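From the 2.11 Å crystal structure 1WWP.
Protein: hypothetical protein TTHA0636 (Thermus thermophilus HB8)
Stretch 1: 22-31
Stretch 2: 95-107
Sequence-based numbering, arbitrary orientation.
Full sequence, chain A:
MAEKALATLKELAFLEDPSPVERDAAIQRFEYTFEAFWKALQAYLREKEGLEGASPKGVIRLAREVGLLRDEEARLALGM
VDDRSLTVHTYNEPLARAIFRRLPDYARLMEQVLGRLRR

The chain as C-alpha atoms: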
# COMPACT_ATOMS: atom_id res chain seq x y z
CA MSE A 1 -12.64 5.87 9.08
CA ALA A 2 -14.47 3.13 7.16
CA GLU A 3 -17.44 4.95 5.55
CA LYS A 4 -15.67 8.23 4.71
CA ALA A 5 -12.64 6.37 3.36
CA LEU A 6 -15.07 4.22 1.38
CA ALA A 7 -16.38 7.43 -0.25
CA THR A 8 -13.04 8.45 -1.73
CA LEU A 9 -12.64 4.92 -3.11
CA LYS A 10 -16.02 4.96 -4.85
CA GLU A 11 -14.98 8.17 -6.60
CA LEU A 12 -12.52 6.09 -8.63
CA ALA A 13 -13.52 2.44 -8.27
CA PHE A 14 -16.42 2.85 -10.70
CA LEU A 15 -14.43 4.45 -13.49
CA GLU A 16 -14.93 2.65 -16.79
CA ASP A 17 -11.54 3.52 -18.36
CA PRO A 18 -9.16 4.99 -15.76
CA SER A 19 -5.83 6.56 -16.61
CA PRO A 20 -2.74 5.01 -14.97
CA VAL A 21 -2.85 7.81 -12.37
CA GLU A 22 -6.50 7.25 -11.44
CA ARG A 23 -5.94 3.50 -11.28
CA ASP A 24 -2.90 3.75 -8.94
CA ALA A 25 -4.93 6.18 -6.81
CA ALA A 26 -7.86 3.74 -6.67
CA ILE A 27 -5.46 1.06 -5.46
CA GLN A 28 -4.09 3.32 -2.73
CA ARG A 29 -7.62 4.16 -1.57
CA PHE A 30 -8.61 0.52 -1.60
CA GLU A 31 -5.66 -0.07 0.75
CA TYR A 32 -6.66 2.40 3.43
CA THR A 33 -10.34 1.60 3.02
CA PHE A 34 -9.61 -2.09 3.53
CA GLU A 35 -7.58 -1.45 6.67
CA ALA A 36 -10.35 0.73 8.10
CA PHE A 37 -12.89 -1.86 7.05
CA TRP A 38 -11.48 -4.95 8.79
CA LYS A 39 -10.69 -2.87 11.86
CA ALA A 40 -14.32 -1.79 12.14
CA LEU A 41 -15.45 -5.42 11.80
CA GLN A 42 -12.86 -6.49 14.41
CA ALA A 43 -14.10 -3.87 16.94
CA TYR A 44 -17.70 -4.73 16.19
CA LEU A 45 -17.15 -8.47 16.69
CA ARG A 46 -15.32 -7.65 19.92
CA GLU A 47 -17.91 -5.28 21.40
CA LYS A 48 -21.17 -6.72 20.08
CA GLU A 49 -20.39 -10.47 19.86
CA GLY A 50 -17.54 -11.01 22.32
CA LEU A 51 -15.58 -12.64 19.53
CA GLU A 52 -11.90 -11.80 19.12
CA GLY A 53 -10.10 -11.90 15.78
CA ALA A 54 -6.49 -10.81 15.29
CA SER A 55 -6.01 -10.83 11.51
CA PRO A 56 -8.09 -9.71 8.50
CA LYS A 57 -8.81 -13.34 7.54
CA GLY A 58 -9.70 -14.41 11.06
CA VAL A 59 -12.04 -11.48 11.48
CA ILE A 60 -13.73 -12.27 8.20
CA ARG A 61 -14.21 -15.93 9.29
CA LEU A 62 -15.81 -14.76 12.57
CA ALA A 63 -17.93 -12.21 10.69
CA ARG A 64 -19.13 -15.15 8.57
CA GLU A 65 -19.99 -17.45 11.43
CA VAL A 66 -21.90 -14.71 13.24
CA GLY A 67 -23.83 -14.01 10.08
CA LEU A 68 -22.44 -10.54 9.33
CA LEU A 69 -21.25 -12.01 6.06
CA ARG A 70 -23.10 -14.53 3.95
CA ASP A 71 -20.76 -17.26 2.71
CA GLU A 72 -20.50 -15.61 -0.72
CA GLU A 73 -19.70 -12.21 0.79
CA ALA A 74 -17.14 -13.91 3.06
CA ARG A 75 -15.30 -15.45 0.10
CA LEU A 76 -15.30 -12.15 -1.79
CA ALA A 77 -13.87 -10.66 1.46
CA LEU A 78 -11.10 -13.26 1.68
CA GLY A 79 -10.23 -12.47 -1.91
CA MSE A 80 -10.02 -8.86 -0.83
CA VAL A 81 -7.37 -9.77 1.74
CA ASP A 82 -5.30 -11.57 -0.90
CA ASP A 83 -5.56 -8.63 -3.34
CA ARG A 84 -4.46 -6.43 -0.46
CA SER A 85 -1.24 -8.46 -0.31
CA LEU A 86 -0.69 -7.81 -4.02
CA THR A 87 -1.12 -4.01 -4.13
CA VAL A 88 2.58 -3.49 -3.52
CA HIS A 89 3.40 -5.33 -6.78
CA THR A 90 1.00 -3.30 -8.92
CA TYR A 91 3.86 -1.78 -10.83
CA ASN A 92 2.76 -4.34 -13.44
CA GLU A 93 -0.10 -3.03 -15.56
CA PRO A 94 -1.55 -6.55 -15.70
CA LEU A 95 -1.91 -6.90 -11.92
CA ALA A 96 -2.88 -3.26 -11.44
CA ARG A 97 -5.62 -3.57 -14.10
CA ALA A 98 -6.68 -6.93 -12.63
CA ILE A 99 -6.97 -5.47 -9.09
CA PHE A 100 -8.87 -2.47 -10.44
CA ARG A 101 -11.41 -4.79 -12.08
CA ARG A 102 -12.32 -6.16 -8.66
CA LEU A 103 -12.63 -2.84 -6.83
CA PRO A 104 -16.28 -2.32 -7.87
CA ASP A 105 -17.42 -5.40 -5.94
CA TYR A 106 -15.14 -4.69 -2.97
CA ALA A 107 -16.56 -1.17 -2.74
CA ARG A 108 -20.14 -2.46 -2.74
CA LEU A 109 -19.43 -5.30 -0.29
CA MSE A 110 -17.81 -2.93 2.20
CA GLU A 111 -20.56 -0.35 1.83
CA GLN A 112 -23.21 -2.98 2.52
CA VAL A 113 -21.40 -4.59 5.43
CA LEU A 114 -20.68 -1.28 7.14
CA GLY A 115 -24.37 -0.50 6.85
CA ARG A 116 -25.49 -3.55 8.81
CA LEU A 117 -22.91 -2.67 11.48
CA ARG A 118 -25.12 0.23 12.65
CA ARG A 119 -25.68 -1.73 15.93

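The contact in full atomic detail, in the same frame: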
# COMPACT_ATOMS: atom_id res chain seq x y z
N GLU A 22 -5.26 7.54 -12.15
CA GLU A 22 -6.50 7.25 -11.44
C GLU A 22 -6.50 5.84 -10.87
O GLU A 22 -6.94 5.61 -9.75
CB GLU A 22 -7.69 7.43 -12.38
CG GLU A 22 -7.70 8.79 -13.03
CD GLU A 22 -8.72 8.88 -14.13
OE1 GLU A 22 -8.66 8.04 -15.06
OE2 GLU A 22 -9.57 9.79 -14.08
N ARG A 23 -6.01 4.89 -11.67
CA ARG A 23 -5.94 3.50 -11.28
C ARG A 23 -5.02 3.30 -10.04
O ARG A 23 -5.39 2.64 -9.08
CB ARG A 23 -5.41 2.69 -12.46
CG ARG A 23 -5.42 1.19 -12.27
CD ARG A 23 -4.74 0.55 -13.46
NE ARG A 23 -5.23 1.15 -14.70
CZ ARG A 23 -4.52 1.24 -15.82
NH1 ARG A 23 -3.28 0.77 -15.85
NH2 ARG A 23 -5.04 1.81 -16.90
N ASP A 24 -3.82 3.87 -10.07
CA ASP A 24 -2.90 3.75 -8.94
C ASP A 24 -3.55 4.37 -7.70
O ASP A 24 -3.44 3.82 -6.59
CB ASP A 24 -1.57 4.43 -9.29
CG ASP A 24 -0.78 3.63 -10.32
OD1 ASP A 24 0.27 4.12 -10.80
OD2 ASP A 24 -1.22 2.50 -10.64
N ALA A 25 -4.23 5.49 -7.89
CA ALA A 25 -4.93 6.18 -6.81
C ALA A 25 -6.06 5.31 -6.24
O ALA A 25 -6.30 5.30 -5.04
CB ALA A 25 -5.50 7.51 -7.32
N ALA A 26 -6.76 4.60 -7.11
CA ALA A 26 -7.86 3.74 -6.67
C ALA A 26 -7.28 2.60 -5.83
O ALA A 26 -7.89 2.14 -4.88
CB ALA A 26 -8.59 3.17 -7.87
N ILE A 27 -6.09 2.15 -6.20
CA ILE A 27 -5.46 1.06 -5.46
C ILE A 27 -5.04 1.53 -4.07
O ILE A 27 -5.23 0.82 -3.08
CB ILE A 27 -4.25 0.53 -6.25
CG1 ILE A 27 -4.75 -0.17 -7.51
CG2 ILE A 27 -3.41 -0.39 -5.39
CD1 ILE A 27 -3.64 -0.53 -8.49
N GLN A 28 -4.49 2.73 -4.00
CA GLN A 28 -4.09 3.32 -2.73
C GLN A 28 -5.31 3.47 -1.82
O GLN A 28 -5.27 3.13 -0.64
CB GLN A 28 -3.44 4.69 -2.97
CG GLN A 28 -3.25 5.55 -1.72
CD GLN A 28 -2.17 5.02 -0.76
OE1 GLN A 28 -1.93 5.62 0.29
NE2 GLN A 28 -1.53 3.91 -1.12
N ARG A 29 -6.41 3.97 -2.37
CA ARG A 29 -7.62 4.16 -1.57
C ARG A 29 -8.21 2.84 -1.12
O ARG A 29 -8.76 2.73 -0.03
CB ARG A 29 -8.66 4.96 -2.37
CG ARG A 29 -8.16 6.37 -2.68
CD ARG A 29 -9.16 7.21 -3.50
NE ARG A 29 -8.61 8.56 -3.61
CZ ARG A 29 -9.18 9.59 -4.22
NH1 ARG A 29 -10.37 9.47 -4.80
NH2 ARG A 29 -8.55 10.76 -4.25
N PHE A 30 -8.12 1.84 -1.98
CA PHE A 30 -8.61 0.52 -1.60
C PHE A 30 -7.82 0.07 -0.35
O PHE A 30 -8.38 -0.48 0.60
CB PHE A 30 -8.39 -0.46 -2.75
CG PHE A 30 -8.43 -1.90 -2.34
CD1 PHE A 30 -9.57 -2.45 -1.77
CD2 PHE A 30 -7.30 -2.71 -2.51
CE1 PHE A 30 -9.59 -3.79 -1.36
CE2 PHE A 30 -7.32 -4.07 -2.11
CZ PHE A 30 -8.46 -4.60 -1.53
N GLU A 31 -6.52 0.33 -0.37
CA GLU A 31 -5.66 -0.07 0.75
C GLU A 31 -6.15 0.51 2.07
O GLU A 31 -6.47 -0.25 2.99
CB GLU A 31 -4.22 0.37 0.50
CG GLU A 31 -3.49 -0.45 -0.56
CD GLU A 31 -2.02 -0.08 -0.67
OE1 GLU A 31 -1.23 -0.88 -1.21
OE2 GLU A 31 -1.63 1.02 -0.21
N LEU A 95 -1.42 -6.84 -13.30
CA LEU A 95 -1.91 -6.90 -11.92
C LEU A 95 -2.78 -5.70 -11.61
O LEU A 95 -3.96 -5.84 -11.27
CB LEU A 95 -0.73 -6.93 -10.94
CG LEU A 95 -0.88 -7.88 -9.75
CD1 LEU A 95 -0.03 -7.36 -8.60
CD2 LEU A 95 -2.32 -7.98 -9.31
N ALA A 96 -2.19 -4.52 -11.71
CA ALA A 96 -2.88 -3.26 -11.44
C ALA A 96 -4.27 -3.21 -12.10
O ALA A 96 -5.25 -2.85 -11.45
CB ALA A 96 -2.02 -2.09 -11.91
N ARG A 97 -4.34 -3.56 -13.38
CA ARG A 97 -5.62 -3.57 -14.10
C ARG A 97 -6.53 -4.66 -13.54
O ARG A 97 -7.73 -4.46 -13.41
CB ARG A 97 -5.39 -3.80 -15.60
CG ARG A 97 -4.80 -2.59 -16.33
CD ARG A 97 -4.45 -2.94 -17.77
NE ARG A 97 -4.12 -1.76 -18.57
CZ ARG A 97 -5.01 -0.84 -18.94
NH1 ARG A 97 -6.28 -0.96 -18.58
NH2 ARG A 97 -4.62 0.20 -19.67
N ALA A 98 -5.94 -5.80 -13.20
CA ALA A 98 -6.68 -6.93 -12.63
C ALA A 98 -7.25 -6.58 -11.24
O ALA A 98 -8.37 -6.97 -10.91
CB ALA A 98 -5.78 -8.16 -12.54
N ILE A 99 -6.47 -5.87 -10.42
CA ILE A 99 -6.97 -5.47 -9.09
C ILE A 99 -8.10 -4.47 -9.30
O ILE A 99 -9.17 -4.57 -8.69
CB ILE A 99 -5.88 -4.77 -8.23
CG1 ILE A 99 -4.71 -5.71 -7.96
CG2 ILE A 99 -6.49 -4.34 -6.90
CD1 ILE A 99 -5.07 -6.89 -7.11
N PHE A 100 -7.87 -3.50 -10.18
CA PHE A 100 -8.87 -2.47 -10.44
C PHE A 100 -10.21 -3.05 -10.88
O PHE A 100 -11.26 -2.50 -10.55
CB PHE A 100 -8.38 -1.49 -11.52
CG PHE A 100 -9.33 -0.35 -11.75
CD1 PHE A 100 -9.41 0.70 -10.83
CD2 PHE A 100 -10.19 -0.35 -12.85
CE1 PHE A 100 -10.34 1.72 -11.00
CE2 PHE A 100 -11.12 0.67 -13.02
CZ PHE A 100 -11.20 1.70 -12.09
N ARG A 101 -10.18 -4.16 -11.61
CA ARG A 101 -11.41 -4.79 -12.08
C ARG A 101 -12.25 -5.35 -10.92
O ARG A 101 -13.46 -5.52 -11.05
CB ARG A 101 -11.10 -5.93 -13.05
CG ARG A 101 -10.44 -5.50 -14.35
CD ARG A 101 -10.31 -6.69 -15.32
NE ARG A 101 -9.57 -7.80 -14.72
CZ ARG A 101 -9.36 -8.97 -15.32
NH1 ARG A 101 -9.83 -9.18 -16.54
NH2 ARG A 101 -8.67 -9.91 -14.70
N ARG A 102 -11.60 -5.62 -9.80
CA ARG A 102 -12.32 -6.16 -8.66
C ARG A 102 -12.82 -5.09 -7.70
O ARG A 102 -13.74 -5.33 -6.93
CB ARG A 102 -11.43 -7.14 -7.91
CG ARG A 102 -10.94 -8.30 -8.77
CD ARG A 102 -9.56 -8.76 -8.36
NE ARG A 102 -8.94 -9.59 -9.39
CZ ARG A 102 -7.70 -10.07 -9.33
NH1 ARG A 102 -6.93 -9.79 -8.29
NH2 ARG A 102 -7.23 -10.83 -10.32
N LEU A 103 -12.23 -3.89 -7.76
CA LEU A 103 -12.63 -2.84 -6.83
C LEU A 103 -14.12 -2.56 -6.75
O LEU A 103 -14.64 -2.32 -5.65
CB LEU A 103 -11.87 -1.54 -7.12
CG LEU A 103 -10.34 -1.65 -7.05
CD1 LEU A 103 -9.76 -0.24 -7.06
CD2 LEU A 103 -9.91 -2.39 -5.78
N PRO A 104 -14.84 -2.58 -7.89
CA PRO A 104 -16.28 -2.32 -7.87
C PRO A 104 -16.99 -3.16 -6.82
O PRO A 104 -17.71 -2.63 -5.97
CB PRO A 104 -16.71 -2.70 -9.29
CG PRO A 104 -15.51 -2.32 -10.10
CD PRO A 104 -14.37 -2.85 -9.27
N ASP A 105 -16.79 -4.48 -6.89
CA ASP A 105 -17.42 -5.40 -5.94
C ASP A 105 -16.96 -5.15 -4.51
O ASP A 105 -17.77 -5.16 -3.59
CB ASP A 105 -17.11 -6.85 -6.32
CG ASP A 105 -17.74 -7.24 -7.65
OD1 ASP A 105 -17.45 -6.58 -8.66
OD2 ASP A 105 -18.52 -8.22 -7.67
N TYR A 106 -15.66 -4.93 -4.32
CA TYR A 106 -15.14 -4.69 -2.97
C TYR A 106 -15.83 -3.46 -2.38
O TYR A 106 -16.27 -3.49 -1.24
CB TYR A 106 -13.63 -4.48 -2.98
CG TYR A 106 -12.84 -5.67 -3.43
CD1 TYR A 106 -13.40 -6.95 -3.42
CD2 TYR A 106 -11.52 -5.53 -3.86
CE1 TYR A 106 -12.66 -8.06 -3.82
CE2 TYR A 106 -10.77 -6.64 -4.26
CZ TYR A 106 -11.35 -7.90 -4.23
OH TYR A 106 -10.63 -8.99 -4.63
N ALA A 107 -15.92 -2.40 -3.18
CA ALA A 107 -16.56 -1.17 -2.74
C ALA A 107 -17.99 -1.44 -2.29
O ALA A 107 -18.41 -0.99 -1.22
CB ALA A 107 -16.53 -0.14 -3.87

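At the apolar centre of the contact between helical segments 22-31 and 95-107, far apart in sequence, the small side chain of Ala-26 points toward the other helix and meets two larger side chains: its CB lies 3.7 Å from Leu-103 CD1 and 3.9 Å from Phe-100 CE1, the latter contact falling at the edge of the Phe-100 ring. The helices cross at 59° with their axes 9.9 Å apart at closest approach, and together bury 513 Å² of surface. Leu-103 leaves its backbone sideways, but its end reaches across, and CD2 settles over one face of the Phe-30 ring, 4.2 Å from the centroid and 28° off the ring normal, a CH-pi contact in which Leu-103 CD2 comes within 3.8 Å of Phe-30 CG. Beyond it, the Phe-30 and Tyr-106 rings are near parallel (23° between planes) but slid apart, centroids 5.4 Å from one another, so they touch with little overlap; Phe-30 CE1 meets Tyr-106 CD2 at 3.6 Å. Between Leu-103 and Tyr-106 helix 95-107 is kinked, the N atoms of Pro-104 and Asp-105 making no hydrogen bond to the preceding turn; the proline nitrogen of Pro-104 has no hydrogen to donate. Near the start of the second segment, Ile-27 CD1 packs 4.1 Å from Ala-96 CB. Near the start of the first, Arg-23 lays its aliphatic portion along the second helix, with CG 4.1 Å from Phe-100 CB and CD 4.1 Å from Ala-96 CB, and its guanidinium continues to the polar edge of the contact, where it meets that of exposed Arg-97: Arg-23 NH2 and Arg-97 NH2 approach to 3.2 Å, with Arg-97 NH1 over one face of the Arg-23 group. Both are donors of like charge, so this proximity is no hydrogen bond; Arg-23 NH2 is hydrogen-bonded elsewhere in the structure. No hydrogen bond links the segments, and side-chain packing holds the contact.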